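Local coordinates for putative ATP-dependent endonuclease of the OLD family (PDB 6P74), which degrades linear and supercoiled double-stranded DNA from 5' to 3' with divalent metal ions and carries a DNA-stimulated ATPase, at residues W435-R440 with Q451-E456; D348-R353 with N460-A465; G46-W49 with R53-R56; T93-D98 with H102-P107. All coordinates share one frame; numbering follows the deposited sequence.

In the fold
The four contacts fall in two distant regions of the fold. Contacts 1 and 2 share helix 443-467, with centres 22 Å apart: contact 1 ties it to the loop after strand 426-431 in the Toprim domain, contact 2 joins it through side chains to helix 341-355 of the ATPase domain. Contact 1 lies by the nuclease centre, the Trp435 side chain being about 7 Å from the bound samarium ion. Contacts 3 and 4 sit in the N-terminal part of the ATPase domain, centres 13 Å apart, and touch through Phe55 packed on Cys94 and Val103; one sulfate joins Trp49 to Leu105. Contacts 1 and 3 are 68 Å apart between centres.

Contact 1 of 4, residues W435-R440 with Q451-E456; sequences WPIDER and QENKAE
With CG turned beside its own backbone N (chi1 -74°) and OD1 swung almost over CA (chi2 -12°), Asn453 directs its carboxamide from helix 443-467 at the backbone of Trp435. The result is a pair of hydrogen bonds from one side-chain amide to the N-H and C=O of one residue, joining the Toprim domain's loop after strand 426-431 to the helix that follows it. Asn453 OD1 accepts from Trp435 N at 3.1 Å; the bond is straight at the hydrogen (164°), but the donor stands above the carbonyl plane of the side-chain amide. In return Asn453 ND2 donates to Trp435 O at 2.7 Å, with that oxygen close to the plane of the amide. The two bonds fix the orientation of the amide and satisfy both polar atoms of a buried asparagine.

The indole of Trp435 extends past this pair to touch Pro477 and Ser478, the latter inferred to bind the second divalent metal. The pairing probably helps to fix the backbone beside the metal site, where Asp431 and Glu480 bind samarium. Further along the loop, the end of the Ile437 side chain reaches back to the amide, CD1 lying 3.6 Å from Asn453 ND2.

Contact 2 of 4, residues D348-R353 with N460-A465; sequences DNVRNR and NQRIQA
Arg353 and Arg462 reach toward each other from opposite directions and lay their guanidinium groups face on face. The centres are 3.4 Å apart and the planes are inclined by 26°. The tilt makes the overlap unequal: CZ of Arg462 lies over the centre of the Arg353 group, whereas CZ of Arg353 lies toward the rim of the Arg462 group. The closest atoms are Arg353 NH2 and Arg462 NE at 2.9 Å, two donors that cannot bond to one another. Both chains bend at chi3.

The edge of the Arg462 group is used as well, with Val350 CG2 near its plane at 3.9 Å from Arg462 NH2. The long side chains bridge segments whose axes come no closer than 14.1 Å and run at 147°, nearer antiparallel than parallel. Helix 341-355 belongs to the ATPase domain and helix 443-467 to the Toprim domain, so this surface contact bridges the two.

Glu413 on helix 409-422 probably accounts for the closeness of two like charges: its OE2 forms salt bridges with both Arg353 NH1 and Arg462 NE. A carboxylate shared by two stacked cations probably offsets much of their mutual charge and makes this a three-residue polar junction across the domain boundary.

Contact 3 of 4, residues G46-W49 with R53-R56; sequences GDVW and RSFR. With SO4 (sulfate ion), chain K.
The chain leaves helix 34-45 at Gly46, passes through the extended residues Val48 and Trp49, and turns back through the end of a short 3-10 segment at 53-54, bringing the CA atoms of Val48 and Ser54 to 8.0 Å. This loop of the ATPase domain follows the helix that starts at the ATP-binding P-loop (Walker A motif), inferred here at Gly31 to Thr35. Its two arms meet only lightly, burying 68 Å² in all.

Ser54 is the point where they touch. Its OG lies 3.6 Å from Trp49 O, too long for a bond, and 4.1 Å from Val48 CG1, so the hydroxyl sits against the carbonyl and a methyl group of the opposing arm. The polar partner of this hydroxyl lies inside the bend itself: OG is hydrogen-bonded to the backbone N of Ser51, a link that ties the turn together. The Ser54 and Phe55 side chains also rest on Leu43 of the preceding helix. On the side of the second subunit, Arg53 packs on Tyr281 and Arg56 on Thr35, both of that neighbouring subunit, which places this loop at the dimer interface.

The Trp49 side chain heads another way, with CG opposite the backbone N (chi1 -173°). Its indole approaches Leu105 on strand 100-109 and presents its edge to a sulfate ion, probably from the crystallisation liquor. The sulfur lies in the ring plane, and Trp49 NE1 donates to O2 of the sulfate at 3.0 Å with an angle of 158° at the hydrogen.

Contact 4 of 4, residues T93-D98 with H102-P107; sequences TCKGED and HVDLEP. With SO4 (sulfate ion), chain K.
The strand through Thr93 to Lys95 pairs antiparallel with strand 102-107 in a beta hairpin, their axes approaching to 4.7 Å at an angle of 149°. Thr93 with Asp104 and Lys95 with His102 are hydrogen-bonded pairs; Cys94 with Val103 between them is a non-hydrogen-bonded pair, CA atoms 4.3 Å apart. Thr93 N gives Asp104 O a bond of 2.9 Å in the carbonyl plane, and at the turn end His102 N meets Lys95 O at 3.0 Å.

The Cys94 and Val103 side chains share one face of the sheet, Cys94 SG lying 3.7 Å from Val103 CG1. Lys95, His102, Thr93 and Asp104 lie on the other face. Lys95 and His102 each have CG between backbone N and carbonyl carbon (chi1 near 60°), and the extended lysine chain passes obliquely by the NE2 end of the imidazole, Lys95 CE 3.8 Å from His102 NE2. Asp104 OD2 lies in the plane of that ring, at its edge.

Leu105 N donates to O1 of a sulfate at 2.9 Å, bent to 132° at the hydrogen. The face of Cys94 and Val103 is apolar and packs against Phe55; on the other, Lys95 NZ and Asp104 OD2 stand 5.1 Å apart, so any attraction between them is probably long-range.

Contact 1 of 4, residues W435-R440 with Q451-E456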
# COMPACT_ATOMS: atom_id res chain seq x y z
N TRP A 435 -11.69 55.33 21.84
CA TRP A 435 -12.69 55.89 22.73
C TRP A 435 -12.59 57.40 22.72
O TRP A 435 -11.49 57.95 22.64
CB TRP A 435 -12.48 55.35 24.15
CG TRP A 435 -12.50 53.86 24.17
CD1 TRP A 435 -11.43 53.00 24.12
CD2 TRP A 435 -13.67 53.04 24.18
NE1 TRP A 435 -11.86 51.70 24.11
CE2 TRP A 435 -13.24 51.70 24.15
CE3 TRP A 435 -15.05 53.31 24.22
CZ2 TRP A 435 -14.13 50.62 24.17
CZ3 TRP A 435 -15.93 52.26 24.23
CH2 TRP A 435 -15.47 50.92 24.20
N PRO A 436 -13.72 58.12 22.79
CA PRO A 436 -13.63 59.58 22.87
C PRO A 436 -12.92 60.02 24.14
O PRO A 436 -13.03 59.39 25.20
CB PRO A 436 -15.10 60.02 22.86
CG PRO A 436 -15.85 58.84 23.37
CD PRO A 436 -15.12 57.67 22.79
N ILE A 437 -12.19 61.13 24.02
CA ILE A 437 -11.41 61.63 25.14
C ILE A 437 -12.34 62.41 26.07
O ILE A 437 -13.14 63.25 25.62
CB ILE A 437 -10.23 62.48 24.65
CG1 ILE A 437 -9.05 61.58 24.26
CG2 ILE A 437 -9.76 63.41 25.74
CD1 ILE A 437 -8.93 61.31 22.78
N ASP A 438 -12.26 62.11 27.36
CA ASP A 438 -13.04 62.83 28.37
C ASP A 438 -12.35 64.17 28.62
O ASP A 438 -11.31 64.24 29.29
CB ASP A 438 -13.15 61.99 29.64
CG ASP A 438 -13.91 62.70 30.76
OD1 ASP A 438 -14.68 63.66 30.48
OD2 ASP A 438 -13.71 62.29 31.92
N GLU A 439 -12.92 65.24 28.08
CA GLU A 439 -12.30 66.56 28.21
C GLU A 439 -12.26 67.06 29.65
O GLU A 439 -11.54 68.03 29.92
CB GLU A 439 -13.03 67.57 27.32
CG GLU A 439 -13.08 67.16 25.84
CD GLU A 439 -11.70 66.92 25.23
OE1 GLU A 439 -10.70 67.38 25.83
OE2 GLU A 439 -11.62 66.28 24.16
N ARG A 440 -12.97 66.42 30.58
CA ARG A 440 -12.88 66.78 31.99
C ARG A 440 -11.76 66.07 32.73
O ARG A 440 -11.39 66.52 33.82
CB ARG A 440 -14.21 66.49 32.69
CG ARG A 440 -15.41 67.26 32.14
CD ARG A 440 -16.70 66.78 32.77
NE ARG A 440 -17.44 67.87 33.39
CZ ARG A 440 -18.44 68.53 32.79
NH1 ARG A 440 -18.81 68.20 31.56
NH2 ARG A 440 -19.06 69.52 33.43
N GLN A 451 -2.94 58.74 23.12
CA GLN A 451 -1.88 57.85 22.67
C GLN A 451 -2.39 56.43 22.50
O GLN A 451 -2.03 55.75 21.54
CB GLN A 451 -0.72 57.90 23.64
CG GLN A 451 0.12 59.14 23.51
CD GLN A 451 0.96 59.40 24.75
OE1 GLN A 451 0.84 58.69 25.76
NE2 GLN A 451 1.81 60.44 24.68
N GLU A 452 -3.26 55.98 23.41
CA GLU A 452 -3.84 54.65 23.24
C GLU A 452 -4.71 54.56 21.99
O GLU A 452 -4.65 53.56 21.26
CB GLU A 452 -4.64 54.27 24.48
CG GLU A 452 -3.75 53.82 25.62
CD GLU A 452 -4.44 53.90 26.98
OE1 GLU A 452 -3.70 54.00 27.99
OE2 GLU A 452 -5.70 53.89 27.03
N ASN A 453 -5.52 55.58 21.71
CA ASN A 453 -6.31 55.58 20.48
C ASN A 453 -5.42 55.44 19.25
O ASN A 453 -5.69 54.63 18.36
CB ASN A 453 -7.17 56.84 20.39
CG ASN A 453 -8.35 56.78 21.34
OD1 ASN A 453 -8.65 55.73 21.90
ND2 ASN A 453 -9.03 57.90 21.52
N LYS A 454 -4.32 56.21 19.19
CA LYS A 454 -3.44 56.10 18.03
C LYS A 454 -2.79 54.72 17.96
O LYS A 454 -2.69 54.13 16.87
CB LYS A 454 -2.37 57.20 18.05
CG LYS A 454 -2.91 58.62 17.89
CD LYS A 454 -4.16 58.68 17.00
CE LYS A 454 -5.04 59.92 17.30
NZ LYS A 454 -5.70 59.93 18.67
N ALA A 455 -2.34 54.18 19.09
CA ALA A 455 -1.77 52.84 19.08
C ALA A 455 -2.77 51.82 18.54
O ALA A 455 -2.45 51.01 17.66
CB ALA A 455 -1.32 52.45 20.49
N GLU A 456 -4.00 51.84 19.07
CA GLU A 456 -5.04 50.94 18.58
C GLU A 456 -5.30 51.14 17.09
O GLU A 456 -5.47 50.16 16.36
CB GLU A 456 -6.33 51.14 19.38
CG GLU A 456 -6.27 50.56 20.80
CD GLU A 456 -5.83 49.09 20.89
OE1 GLU A 456 -6.42 48.22 20.20
OE2 GLU A 456 -4.89 48.80 21.68

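Contact 2 of 4, residues D348-R353 with N460-A465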
# COMPACT_ATOMS: atom_id res chain seq x y z
N ASP A 348 8.36 36.75 10.41
CA ASP A 348 9.16 36.57 11.62
C ASP A 348 9.10 37.82 12.49
O ASP A 348 9.02 37.72 13.73
CB ASP A 348 10.62 36.24 11.24
CG ASP A 348 11.55 36.18 12.46
OD1 ASP A 348 11.43 35.25 13.29
OD2 ASP A 348 12.40 37.09 12.59
N ASN A 349 9.14 39.00 11.87
CA ASN A 349 8.94 40.24 12.62
C ASN A 349 7.60 40.22 13.35
O ASN A 349 7.51 40.66 14.50
CB ASN A 349 9.02 41.43 11.67
CG ASN A 349 8.79 42.75 12.37
OD1 ASN A 349 9.62 43.19 13.16
ND2 ASN A 349 7.66 43.39 12.09
N VAL A 350 6.55 39.72 12.69
CA VAL A 350 5.24 39.69 13.31
C VAL A 350 5.23 38.69 14.45
O VAL A 350 4.60 38.92 15.48
CB VAL A 350 4.15 39.36 12.26
CG1 VAL A 350 2.86 39.00 12.94
CG2 VAL A 350 3.94 40.54 11.30
N ARG A 351 5.95 37.59 14.30
CA ARG A 351 6.03 36.61 15.37
C ARG A 351 6.72 37.21 16.60
O ARG A 351 6.31 36.93 17.73
CB ARG A 351 6.76 35.36 14.89
CG ARG A 351 7.09 34.38 16.00
CD ARG A 351 7.63 33.08 15.45
NE ARG A 351 8.85 33.31 14.67
CZ ARG A 351 9.35 32.45 13.78
NH1 ARG A 351 8.73 31.29 13.54
NH2 ARG A 351 10.47 32.75 13.13
N ASN A 352 7.74 38.04 16.39
CA ASN A 352 8.44 38.66 17.50
C ASN A 352 7.59 39.70 18.20
O ASN A 352 7.61 39.80 19.43
CB ASN A 352 9.74 39.31 17.02
CG ASN A 352 10.79 38.30 16.59
OD1 ASN A 352 10.78 37.13 17.01
ND2 ASN A 352 11.70 38.74 15.73
N ARG A 353 6.86 40.52 17.44
CA ARG A 353 5.98 41.51 18.07
C ARG A 353 4.94 40.82 18.93
O ARG A 353 4.54 41.36 19.96
CB ARG A 353 5.28 42.39 17.03
CG ARG A 353 6.16 43.34 16.26
CD ARG A 353 5.49 43.79 14.95
NE ARG A 353 4.61 44.95 15.11
CZ ARG A 353 3.29 44.88 15.28
NH1 ARG A 353 2.66 43.69 15.32
NH2 ARG A 353 2.58 46.01 15.41
N ASN A 460 -5.08 48.32 14.29
CA ASN A 460 -6.21 48.05 13.40
C ASN A 460 -5.79 48.16 11.94
O ASN A 460 -6.26 47.39 11.10
CB ASN A 460 -7.36 49.03 13.69
CG ASN A 460 -7.92 48.86 15.07
OD1 ASN A 460 -7.65 47.86 15.73
ND2 ASN A 460 -8.72 49.86 15.53
N GLN A 461 -4.93 49.13 11.62
CA GLN A 461 -4.45 49.32 10.26
C GLN A 461 -3.54 48.19 9.82
O GLN A 461 -3.57 47.78 8.65
CB GLN A 461 -3.74 50.67 10.13
CG GLN A 461 -3.33 51.02 8.72
CD GLN A 461 -4.47 50.77 7.72
OE1 GLN A 461 -4.33 49.95 6.80
NE2 GLN A 461 -5.60 51.46 7.90
N ARG A 462 -2.71 47.66 10.72
CA ARG A 462 -1.85 46.56 10.32
C ARG A 462 -2.66 45.31 10.01
O ARG A 462 -2.38 44.60 9.03
CB ARG A 462 -0.82 46.27 11.38
CG ARG A 462 0.21 47.36 11.64
CD ARG A 462 1.02 47.01 12.92
NE ARG A 462 1.70 45.74 12.70
CZ ARG A 462 2.83 45.58 12.01
NH1 ARG A 462 3.45 46.64 11.47
NH2 ARG A 462 3.36 44.37 11.84
N ILE A 463 -3.71 45.04 10.80
CA ILE A 463 -4.58 43.90 10.52
C ILE A 463 -5.24 44.07 9.16
O ILE A 463 -5.41 43.11 8.40
CB ILE A 463 -5.62 43.75 11.65
CG1 ILE A 463 -4.96 43.08 12.86
CG2 ILE A 463 -6.81 42.92 11.17
CD1 ILE A 463 -5.69 43.31 14.17
N GLN A 464 -5.64 45.29 8.83
CA GLN A 464 -6.30 45.56 7.56
C GLN A 464 -5.33 45.38 6.39
O GLN A 464 -5.71 44.90 5.32
CB GLN A 464 -6.85 46.98 7.61
CG GLN A 464 -7.59 47.39 6.43
CD GLN A 464 -9.03 47.68 6.74
OE1 GLN A 464 -9.62 47.11 7.68
NE2 GLN A 464 -9.62 48.56 5.96
N ALA A 465 -4.06 45.76 6.59
CA ALA A 465 -3.06 45.61 5.54
C ALA A 465 -2.76 44.15 5.26
O ALA A 465 -2.65 43.75 4.09
CB ALA A 465 -1.78 46.35 5.94

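Contact 3 of 4, residues G46-W49 with R53-R56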
# COMPACT_ATOMS: atom_id res chain seq x y z
N GLY A 46 14.88 5.37 0.56
CA GLY A 46 14.61 4.32 1.51
C GLY A 46 15.64 3.21 1.37
O GLY A 46 16.60 3.31 0.60
N ASP A 47 15.43 2.13 2.11
CA ASP A 47 16.47 1.11 2.19
C ASP A 47 16.33 0.03 1.11
O ASP A 47 16.99 -1.01 1.21
CB ASP A 47 16.51 0.50 3.59
CG ASP A 47 15.14 0.21 4.14
OD1 ASP A 47 14.19 0.18 3.34
OD2 ASP A 47 15.02 0.02 5.37
N VAL A 48 15.52 0.25 0.08
CA VAL A 48 15.45 -0.64 -1.08
C VAL A 48 15.95 0.11 -2.30
O VAL A 48 15.45 1.19 -2.63
CB VAL A 48 14.02 -1.16 -1.31
CG1 VAL A 48 13.74 -1.32 -2.81
CG2 VAL A 48 13.84 -2.48 -0.61
N TRP A 49 16.93 -0.48 -2.99
CA TRP A 49 17.49 0.17 -4.16
C TRP A 49 16.40 0.41 -5.21
O TRP A 49 15.71 -0.54 -5.60
CB TRP A 49 18.62 -0.65 -4.77
CG TRP A 49 19.28 0.12 -5.87
CD1 TRP A 49 18.94 0.12 -7.19
CD2 TRP A 49 20.35 1.06 -5.72
NE1 TRP A 49 19.76 0.98 -7.88
CE2 TRP A 49 20.63 1.57 -7.01
CE3 TRP A 49 21.12 1.50 -4.63
CZ2 TRP A 49 21.64 2.50 -7.23
CZ3 TRP A 49 22.12 2.42 -4.86
CH2 TRP A 49 22.38 2.91 -6.15
N ARG A 53 11.33 -2.97 -9.94
CA ARG A 53 10.60 -3.65 -8.87
C ARG A 53 10.07 -2.69 -7.81
O ARG A 53 9.35 -3.14 -6.90
CB ARG A 53 11.49 -4.68 -8.17
CG ARG A 53 11.75 -5.96 -8.95
CD ARG A 53 12.76 -6.84 -8.21
NE ARG A 53 13.86 -6.05 -7.68
CZ ARG A 53 15.14 -6.43 -7.70
NH1 ARG A 53 15.48 -7.60 -8.23
NH2 ARG A 53 16.08 -5.64 -7.19
N SER A 54 10.43 -1.41 -7.87
CA SER A 54 9.96 -0.46 -6.87
C SER A 54 8.60 0.12 -7.21
O SER A 54 7.90 0.61 -6.31
CB SER A 54 10.97 0.68 -6.72
OG SER A 54 12.25 0.20 -6.35
N PHE A 55 8.20 0.08 -8.48
CA PHE A 55 6.98 0.72 -8.94
C PHE A 55 5.88 -0.31 -9.20
O PHE A 55 6.16 -1.47 -9.51
CB PHE A 55 7.23 1.52 -10.22
CG PHE A 55 8.07 2.74 -10.01
CD1 PHE A 55 9.46 2.66 -10.04
CD2 PHE A 55 7.48 3.98 -9.81
CE1 PHE A 55 10.24 3.80 -9.86
CE2 PHE A 55 8.25 5.12 -9.62
CZ PHE A 55 9.63 5.04 -9.65
N ARG A 56 4.64 0.13 -9.06
CA ARG A 56 3.48 -0.59 -9.58
C ARG A 56 3.09 0.05 -10.91
O ARG A 56 2.86 1.27 -10.98
CB ARG A 56 2.33 -0.56 -8.57
CG ARG A 56 2.71 -1.03 -7.16
CD ARG A 56 1.50 -1.14 -6.22
NE ARG A 56 1.17 -2.54 -5.91
CZ ARG A 56 0.24 -2.93 -5.03
NH1 ARG A 56 -0.46 -2.03 -4.36
NH2 ARG A 56 0.02 -4.23 -4.82
S SO4 K . 19.15 1.99 -11.66
O1 SO4 K . 18.93 3.33 -12.18
O2 SO4 K . 20.19 2.00 -10.63
O3 SO4 K . 17.92 1.46 -11.07
O4 SO4 K . 19.58 1.13 -12.76

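Contact 4 of 4, residues T93-D98 with H102-P107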
# COMPACT_ATOMS: atom_id res chain seq x y z
N THR A 93 13.56 8.31 -12.42
CA THR A 93 12.61 8.35 -13.52
C THR A 93 12.08 6.94 -13.75
O THR A 93 12.83 5.97 -13.69
CB THR A 93 13.24 8.89 -14.81
OG1 THR A 93 13.86 10.16 -14.56
CG2 THR A 93 12.18 9.06 -15.88
N CYS A 94 10.78 6.84 -14.02
CA CYS A 94 10.18 5.59 -14.47
C CYS A 94 9.27 5.90 -15.64
O CYS A 94 8.25 6.58 -15.48
CB CYS A 94 9.40 4.90 -13.35
SG CYS A 94 8.65 3.35 -13.88
N LYS A 95 9.64 5.40 -16.82
CA LYS A 95 8.90 5.68 -18.04
C LYS A 95 8.97 4.45 -18.93
O LYS A 95 9.46 3.39 -18.54
CB LYS A 95 9.46 6.92 -18.75
CG LYS A 95 10.89 6.75 -19.23
CD LYS A 95 11.45 8.04 -19.78
CE LYS A 95 12.95 7.94 -19.95
NZ LYS A 95 13.53 9.19 -20.52
N GLY A 96 8.49 4.61 -20.16
CA GLY A 96 8.59 3.53 -21.11
C GLY A 96 7.65 3.78 -22.26
O GLY A 96 6.73 4.60 -22.16
N GLU A 97 7.89 3.11 -23.38
CA GLU A 97 6.88 2.98 -24.40
C GLU A 97 6.52 1.52 -24.28
O GLU A 97 7.40 0.67 -24.07
CB GLU A 97 7.40 3.30 -25.80
CG GLU A 97 7.88 4.72 -25.95
CD GLU A 97 8.26 5.04 -27.37
OE1 GLU A 97 8.09 4.17 -28.25
OE2 GLU A 97 8.72 6.18 -27.61
N ASP A 98 5.23 1.22 -24.36
CA ASP A 98 4.77 -0.15 -24.13
C ASP A 98 5.58 -1.13 -24.97
O ASP A 98 5.90 -0.87 -26.13
CB ASP A 98 3.28 -0.27 -24.46
CG ASP A 98 2.62 -1.45 -23.76
OD1 ASP A 98 2.68 -1.50 -22.51
OD2 ASP A 98 2.03 -2.31 -24.46
N HIS A 102 11.27 1.18 -17.59
CA HIS A 102 12.58 1.12 -16.96
C HIS A 102 12.71 2.33 -16.06
O HIS A 102 11.99 3.32 -16.20
CB HIS A 102 13.71 1.11 -18.00
CG HIS A 102 13.70 2.31 -18.90
ND1 HIS A 102 12.96 2.36 -20.07
CD2 HIS A 102 14.33 3.50 -18.80
CE1 HIS A 102 13.14 3.53 -20.65
NE2 HIS A 102 13.97 4.25 -19.90
N VAL A 103 13.64 2.24 -15.12
CA VAL A 103 13.85 3.34 -14.20
C VAL A 103 15.33 3.70 -14.21
O VAL A 103 16.19 2.82 -14.35
CB VAL A 103 13.36 3.01 -12.77
CG1 VAL A 103 12.04 2.25 -12.83
CG2 VAL A 103 14.40 2.23 -12.01
N ASP A 104 15.61 4.99 -14.10
CA ASP A 104 16.97 5.51 -13.98
C ASP A 104 17.08 6.29 -12.68
O ASP A 104 16.14 6.99 -12.28
CB ASP A 104 17.32 6.41 -15.17
CG ASP A 104 17.00 5.77 -16.51
OD1 ASP A 104 17.56 4.69 -16.80
OD2 ASP A 104 16.19 6.35 -17.26
N LEU A 105 18.22 6.15 -12.01
CA LEU A 105 18.55 6.96 -10.84
C LEU A 105 19.71 7.85 -11.26
O LEU A 105 20.84 7.39 -11.38
CB LEU A 105 18.90 6.08 -9.65
CG LEU A 105 19.13 6.80 -8.31
CD1 LEU A 105 17.90 7.58 -7.89
CD2 LEU A 105 19.55 5.80 -7.24
N GLU A 106 19.43 9.12 -11.50
CA GLU A 106 20.56 9.85 -12.04
C GLU A 106 21.12 10.83 -11.02
O GLU A 106 20.35 11.49 -10.30
CB GLU A 106 20.19 10.62 -13.30
CG GLU A 106 19.59 9.80 -14.41
CD GLU A 106 19.00 10.69 -15.48
OE1 GLU A 106 19.64 10.85 -16.54
OE2 GLU A 106 17.89 11.25 -15.24
N PRO A 107 22.44 10.98 -10.98
CA PRO A 107 23.03 12.05 -10.17
C PRO A 107 22.99 13.38 -10.91
O PRO A 107 23.09 13.45 -12.14
CB PRO A 107 24.47 11.57 -9.98
CG PRO A 107 24.78 10.88 -11.27
CD PRO A 107 23.47 10.21 -11.70
S SO4 K . 19.15 1.99 -11.66
O1 SO4 K . 18.93 3.33 -12.18
O2 SO4 K . 20.19 2.00 -10.63
O3 SO4 K . 17.92 1.46 -11.07
O4 SO4 K . 19.58 1.13 -12.76